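Local structure of Lin1944 protein (Listeria innocua, 3D7L) at residues S109-T114 with K188-A193; L99-L104 with R148-N153. The protein is of unknown function but probably acts as an oxidoreductase of the short-chain dehydrogenase/reductase family. All coordinates share one frame; numbering follows the deposited sequence.

From the N terminus, the chain first reaches 99-104, where helix 79-100 ends, and then 109-114, on strand 108-113. Helix 126-142 follows before 148-153 returns to 99-104, so contact 2 closes a loop around strand 108-113 and that helix. Contact 1 closes later, when 188-193 comes back to 109-114 after strand 151-157. The segments alternate, so the two loops cross, each containing helix 126-142. Strands 108-113 and 151-157 are neighbours in the parallel sheet; contact 2 ties the start of strand 151-157 to the end of helix 79-100, and contact 1 ties strand 108-113 to the last turn of helix 179-191. Arg151 joins both, its NH1 bonding to Ser189 O.

Contact 1 of 2, residues S109-T114 with K188-A193; sequences SFTLTT and KSVFGA
Val190 reaches Thr111 OG1 with its CG2 methyl, 4.1 Å away, and lays its other methyl, CG1, over one face of the Phe191 ring, 3.8 Å above the plane and offset toward the rim. Lys26 makes a cation-pi contact with the same ring. The other flat group, Phe110, turns its CB away from the helix and packs on Ile62, Ile101 and Ile152. This alternation is that of a central strand in a Rossmann-type fold, as in the short-chain dehydrogenases: strand 108-113 sends Ser109 and Thr111 to the last turn of helix 179-191, while Phe110 serves the other side of the sheet.

A pair of hydroxyls carries the contact. Thr111 OG1 and Ser189 OG are hydrogen-bonded at 2.7 Å, and either could be the donor. Ser189 OG stands anti to its backbone N (chi1 -177°), beside the carbonyl carbon, and from there meets the threonine. Thr111 presents both branches to Ser189: OG1 lies 3.3 Å from Ser189 CB, and CG2 comes within 3.7 Å of that carbon. The buried Ser189 OG has a second grip from Asn153 ND2 on the neighbouring strand.

Helix 179-191 ends here, with Gly192 the first residue to leave helical geometry, and two carbonyls of its last turn have polar partners. Ser189 O accepts from Arg151 NH1, and Val190 O receives a weak bond from Arg151 NH2; a positive charge at this end of the helix would suit the helix dipole. At Ser109 a water links strand and helix instead of a direct bond: it lies 2.7 Å from Ser109 OG and donates to Val190 O at 3.0 Å.

Contact 2 of 2, residues L99-L104 with R148-N153; sequences LGIDSL and RGIRIN
Arg148 grips the backbone of Leu104 through hydrogen bonds from both terminal nitrogens to one carbonyl oxygen. Arg148 NH2 lies 2.9 Å from Leu104 O with an N-H...O angle of 146°, and Arg148 NH1 lies 3.0 Å from Leu104 O at 142°. The acceptor sits at the guanidinium edge, close to its plane, so the fork is end-on, its two bonds similarly bent. The side chain bends at chi3 (-73°), which turns NE out of the extended line of the chain. Lys58 NZ also bonds to Leu104 O, so several donors converge on this buried residue's carbonyl.

Two acidic groups approach the guanidinium, one directly and one through water. Arg148 NH2 forms a salt bridge with Asp106 OD2, its strongest polar partner. The water donates to Asp102 OD1 at 2.9 Å and accepts from Arg148 NH1 at the same distance, again at the guanidinium edge.

Apolar packing centres on Ile150. Its CD1 lies 4.2 Å from Ile101 CG2. The other branch, Ile150 CG2, meets Leu104 CD1 at 3.7 Å, the two side chains crossing obliquely. Separately, Ile150 CD1 also lies over one face of the Arg148 guanidinium, 3.5 Å above its plane and toward the rim.

This is structural packing of the Rossmann-type fold. It joins the 3-10 turn after helix 79-100 to the entry into strand 151-157. Leu104 and Ile101 also pack on Phe110 of strand 108-113, and Leu74 of the second subunit touches Ile101.

Contact 1 of 2, residues S109-T114 with K188-A193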
loop_
_atom_site.group_PDB
_atom_site.type_symbol
_atom_site.label_atom_id
_atom_site.label_comp_id
_atom_site.label_asym_id
_atom_site.label_seq_id
_atom_site.Cartn_x
_atom_site.Cartn_y
_atom_site.Cartn_z
ATOM N N SER D 109 -3.300 21.342 -4.958
ATOM C CA SER D 109 -3.700 19.968 -4.599
ATOM C C SER D 109 -2.964 18.906 -5.398
ATOM O O SER D 109 -2.521 19.181 -6.511
ATOM C CB SER D 109 -5.205 19.771 -4.821
ATOM O OG SER D 109 -5.510 19.754 -6.205
ATOM N N PHE D 110 -2.858 17.694 -4.818
ATOM C CA PHE D 110 -2.489 16.468 -5.537
ATOM C C PHE D 110 -3.732 15.590 -5.722
ATOM O O PHE D 110 -4.543 15.479 -4.813
ATOM C CB PHE D 110 -1.477 15.632 -4.738
ATOM C CG PHE D 110 -0.118 16.231 -4.633
ATOM C CD1 PHE D 110 0.806 16.083 -5.661
ATOM C CD2 PHE D 110 0.264 16.923 -3.484
ATOM C CE1 PHE D 110 2.083 16.627 -5.569
ATOM C CE2 PHE D 110 1.560 17.472 -3.389
ATOM C CZ PHE D 110 2.456 17.302 -4.426
ATOM N N THR D 111 -3.876 14.948 -6.881
ATOM C CA THR D 111 -4.891 13.895 -7.037
ATOM C C THR D 111 -4.218 12.645 -7.596
ATOM O O THR D 111 -3.570 12.712 -8.637
ATOM C CB THR D 111 -6.032 14.304 -7.938
ATOM O OG1 THR D 111 -6.503 15.585 -7.540
ATOM C CG2 THR D 111 -7.170 13.297 -7.885
ATOM N N LEU D 112 -4.380 11.512 -6.905
ATOM C CA LEU D 112 -3.707 10.261 -7.308
ATOM C C LEU D 112 -4.718 9.197 -7.721
ATOM O O LEU D 112 -5.858 9.247 -7.289
ATOM C CB LEU D 112 -2.838 9.755 -6.158
ATOM C CG LEU D 112 -1.374 10.184 -6.006
ATOM C CD1 LEU D 112 -0.957 11.532 -6.662
ATOM C CD2 LEU D 112 -0.904 10.076 -4.517
ATOM N N THR D 113 -4.326 8.225 -8.542
ATOM C CA THR D 113 -5.321 7.222 -8.983
ATOM C C THR D 113 -5.124 5.890 -8.268
ATOM O O THR D 113 -4.005 5.424 -8.149
ATOM C CB THR D 113 -5.313 6.998 -10.520
ATOM O OG1 THR D 113 -5.557 8.244 -11.190
ATOM C CG2 THR D 113 -6.383 5.988 -10.934
ATOM N N THR D 114 -6.217 5.298 -7.771
ATOM C CA THR D 114 -6.155 3.976 -7.156
ATOM C C THR D 114 -6.972 2.978 -8.026
ATOM O O THR D 114 -6.661 2.800 -9.209
ATOM C CB THR D 114 -6.620 4.028 -5.674
ATOM O OG1 THR D 114 -7.890 4.675 -5.606
ATOM C CG2 THR D 114 -5.646 4.838 -4.797
ATOM N N LYS D 188 -13.703 17.195 -9.015
ATOM C CA LYS D 188 -14.077 17.399 -7.626
ATOM C C LYS D 188 -12.822 17.595 -6.771
ATOM O O LYS D 188 -12.763 18.532 -5.979
ATOM C CB LYS D 188 -14.921 16.211 -7.121
ATOM C CG LYS D 188 -15.396 16.342 -5.697
ATOM C CD LYS D 188 -16.213 15.122 -5.262
ATOM C CE LYS D 188 -16.560 15.209 -3.778
ATOM N NZ LYS D 188 -17.434 16.349 -3.414
ATOM N N SER D 189 -11.810 16.737 -6.957
ATOM C CA SER D 189 -10.551 16.884 -6.219
ATOM C C SER D 189 -9.824 18.194 -6.532
ATOM O O SER D 189 -9.409 18.882 -5.614
ATOM C CB SER D 189 -9.615 15.692 -6.432
ATOM O OG SER D 189 -8.474 15.865 -5.643
ATOM N N VAL D 190 -9.711 18.569 -7.802
ATOM C CA VAL D 190 -8.978 19.783 -8.162
ATOM C C VAL D 190 -9.709 21.069 -7.755
ATOM O O VAL D 190 -9.093 22.008 -7.230
ATOM C CB VAL D 190 -8.624 19.799 -9.686
ATOM C CG1 VAL D 190 -8.029 21.173 -10.149
ATOM C CG2 VAL D 190 -7.682 18.659 -10.023
ATOM N N PHE D 191 -11.016 21.123 -7.989
ATOM C CA PHE D 191 -11.748 22.379 -7.879
ATOM C C PHE D 191 -12.538 22.522 -6.592
ATOM O O PHE D 191 -12.909 23.637 -6.216
ATOM C CB PHE D 191 -12.652 22.566 -9.099
ATOM C CG PHE D 191 -11.893 22.920 -10.342
ATOM C CD1 PHE D 191 -11.451 24.227 -10.555
ATOM C CD2 PHE D 191 -11.606 21.953 -11.292
ATOM C CE1 PHE D 191 -10.723 24.560 -11.706
ATOM C CE2 PHE D 191 -10.902 22.277 -12.451
ATOM C CZ PHE D 191 -10.445 23.583 -12.653
ATOM N N GLY D 192 -12.810 21.387 -5.941
ATOM C CA GLY D 192 -13.390 21.369 -4.593
ATOM C C GLY D 192 -12.344 21.725 -3.538
ATOM O O GLY D 192 -11.257 22.223 -3.872
ATOM N N ALA D 193 -12.664 21.491 -2.272
ATOM C CA ALA D 193 -11.813 21.969 -1.181
ATOM C C ALA D 193 -11.565 20.928 -0.110
ATOM O O ALA D 193 -11.117 21.271 1.005
ATOM C CB ALA D 193 -12.404 23.243 -0.556
HETATM O O HOH W 1 -6.166 22.326 -6.888
#

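Contact 2 of 2, residues L99-L104 with R148-N153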
loop_
_atom_site.group_PDB
_atom_site.type_symbol
_atom_site.label_atom_id
_atom_site.label_comp_id
_atom_site.label_asym_id
_atom_site.label_seq_id
_atom_site.Cartn_x
_atom_site.Cartn_y
_atom_site.Cartn_z
ATOM N N LEU D 99 8.307 14.501 -4.425
ATOM C CA LEU D 99 9.165 15.427 -5.198
ATOM C C LEU D 99 8.449 16.692 -5.730
ATOM O O LEU D 99 9.106 17.626 -6.182
ATOM C CB LEU D 99 9.890 14.678 -6.322
ATOM C CG LEU D 99 10.773 13.506 -5.861
ATOM C CD1 LEU D 99 11.126 12.554 -6.994
ATOM C CD2 LEU D 99 12.040 13.960 -5.129
ATOM N N GLY D 100 7.118 16.717 -5.639
ATOM C CA GLY D 100 6.285 17.779 -6.207
ATOM C C GLY D 100 5.661 18.844 -5.298
ATOM O O GLY D 100 5.095 19.823 -5.806
ATOM N N ILE D 101 5.764 18.684 -3.972
ATOM C CA ILE D 101 5.171 19.665 -3.037
ATOM C C ILE D 101 5.691 21.084 -3.293
ATOM O O ILE D 101 4.930 22.063 -3.258
ATOM C CB ILE D 101 5.358 19.245 -1.541
ATOM C CG1 ILE D 101 4.672 17.904 -1.257
ATOM C CG2 ILE D 101 4.788 20.303 -0.592
ATOM C CD1 ILE D 101 5.153 17.208 0.033
ATOM N N ASP D 102 6.982 21.172 -3.604
ATOM C CA ASP D 102 7.655 22.437 -3.847
ATOM C C ASP D 102 7.210 23.078 -5.170
ATOM O O ASP D 102 7.420 24.269 -5.386
ATOM C CB ASP D 102 9.187 22.259 -3.794
ATOM C CG ASP D 102 9.754 22.385 -2.372
ATOM O OD1 ASP D 102 9.111 23.041 -1.521
ATOM O OD2 ASP D 102 10.860 21.855 -2.095
ATOM N N SER D 103 6.560 22.289 -6.027
ATOM C CA SER D 103 6.013 22.792 -7.278
ATOM C C SER D 103 4.574 23.269 -7.180
ATOM O O SER D 103 4.039 23.771 -8.158
ATOM C CB SER D 103 6.107 21.732 -8.373
ATOM O OG SER D 103 7.460 21.549 -8.738
ATOM N N LEU D 104 3.940 23.099 -6.022
ATOM C CA LEU D 104 2.560 23.532 -5.901
ATOM C C LEU D 104 2.439 24.918 -5.321
ATOM O O LEU D 104 3.119 25.267 -4.346
ATOM C CB LEU D 104 1.725 22.563 -5.063
ATOM C CG LEU D 104 1.189 21.312 -5.750
ATOM C CD1 LEU D 104 0.378 20.578 -4.731
ATOM C CD2 LEU D 104 0.328 21.662 -7.001
ATOM N N ARG D 148 1.222 24.976 3.506
ATOM C CA ARG D 148 0.644 26.040 2.663
ATOM C C ARG D 148 -0.779 25.768 2.085
ATOM O O ARG D 148 -1.153 26.270 1.017
ATOM C CB ARG D 148 1.641 26.420 1.558
ATOM C CG ARG D 148 3.042 26.778 2.078
ATOM C CD ARG D 148 4.009 27.109 0.948
ATOM N NE ARG D 148 4.460 25.954 0.145
ATOM C CZ ARG D 148 4.007 25.670 -1.076
ATOM N NH1 ARG D 148 4.506 24.631 -1.739
ATOM N NH2 ARG D 148 3.055 26.434 -1.650
ATOM N N GLY D 149 -1.563 24.996 2.827
ATOM C CA GLY D 149 -2.987 24.738 2.521
ATOM C C GLY D 149 -3.210 23.729 1.404
ATOM O O GLY D 149 -4.323 23.581 0.895
ATOM N N ILE D 150 -2.150 23.026 1.041
ATOM C CA ILE D 150 -2.188 22.064 -0.038
ATOM C C ILE D 150 -3.069 20.864 0.315
ATOM O O ILE D 150 -3.058 20.392 1.455
ATOM C CB ILE D 150 -0.770 21.630 -0.425
ATOM C CG1 ILE D 150 -0.069 22.758 -1.219
ATOM C CG2 ILE D 150 -0.805 20.357 -1.243
ATOM C CD1 ILE D 150 1.464 22.771 -1.114
ATOM N N ARG D 151 -3.859 20.401 -0.657
ATOM C CA ARG D 151 -4.770 19.257 -0.445
ATOM C C ARG D 151 -4.319 18.038 -1.228
ATOM O O ARG D 151 -3.581 18.157 -2.222
ATOM C CB ARG D 151 -6.213 19.629 -0.810
ATOM C CG ARG D 151 -6.717 20.934 -0.129
ATOM C CD ARG D 151 -8.134 21.333 -0.616
ATOM N NE ARG D 151 -8.087 21.757 -2.003
ATOM C CZ ARG D 151 -8.487 21.039 -3.058
ATOM N NH1 ARG D 151 -9.041 19.845 -2.922
ATOM N NH2 ARG D 151 -8.367 21.554 -4.265
ATOM N N ILE D 152 -4.739 16.858 -0.772
ATOM C CA ILE D 152 -4.427 15.619 -1.498
ATOM C C ILE D 152 -5.562 14.602 -1.357
ATOM O O ILE D 152 -5.966 14.249 -0.238
ATOM C CB ILE D 152 -3.037 15.005 -1.068
ATOM C CG1 ILE D 152 -2.803 13.647 -1.755
ATOM C CG2 ILE D 152 -2.955 14.830 0.489
ATOM C CD1 ILE D 152 -1.335 13.206 -1.749
ATOM N N ASN D 153 -6.071 14.146 -2.500
ATOM C CA ASN D 153 -7.127 13.127 -2.525
ATOM C C ASN D 153 -6.783 12.002 -3.502
ATOM O O ASN D 153 -5.869 12.142 -4.298
ATOM C CB ASN D 153 -8.472 13.734 -2.962
ATOM C CG ASN D 153 -8.924 14.872 -2.072
ATOM O OD1 ASN D 153 -9.189 14.671 -0.885
ATOM N ND2 ASN D 153 -9.049 16.074 -2.650
HETATM O O HOH W 2 6.661 23.539 -0.148
#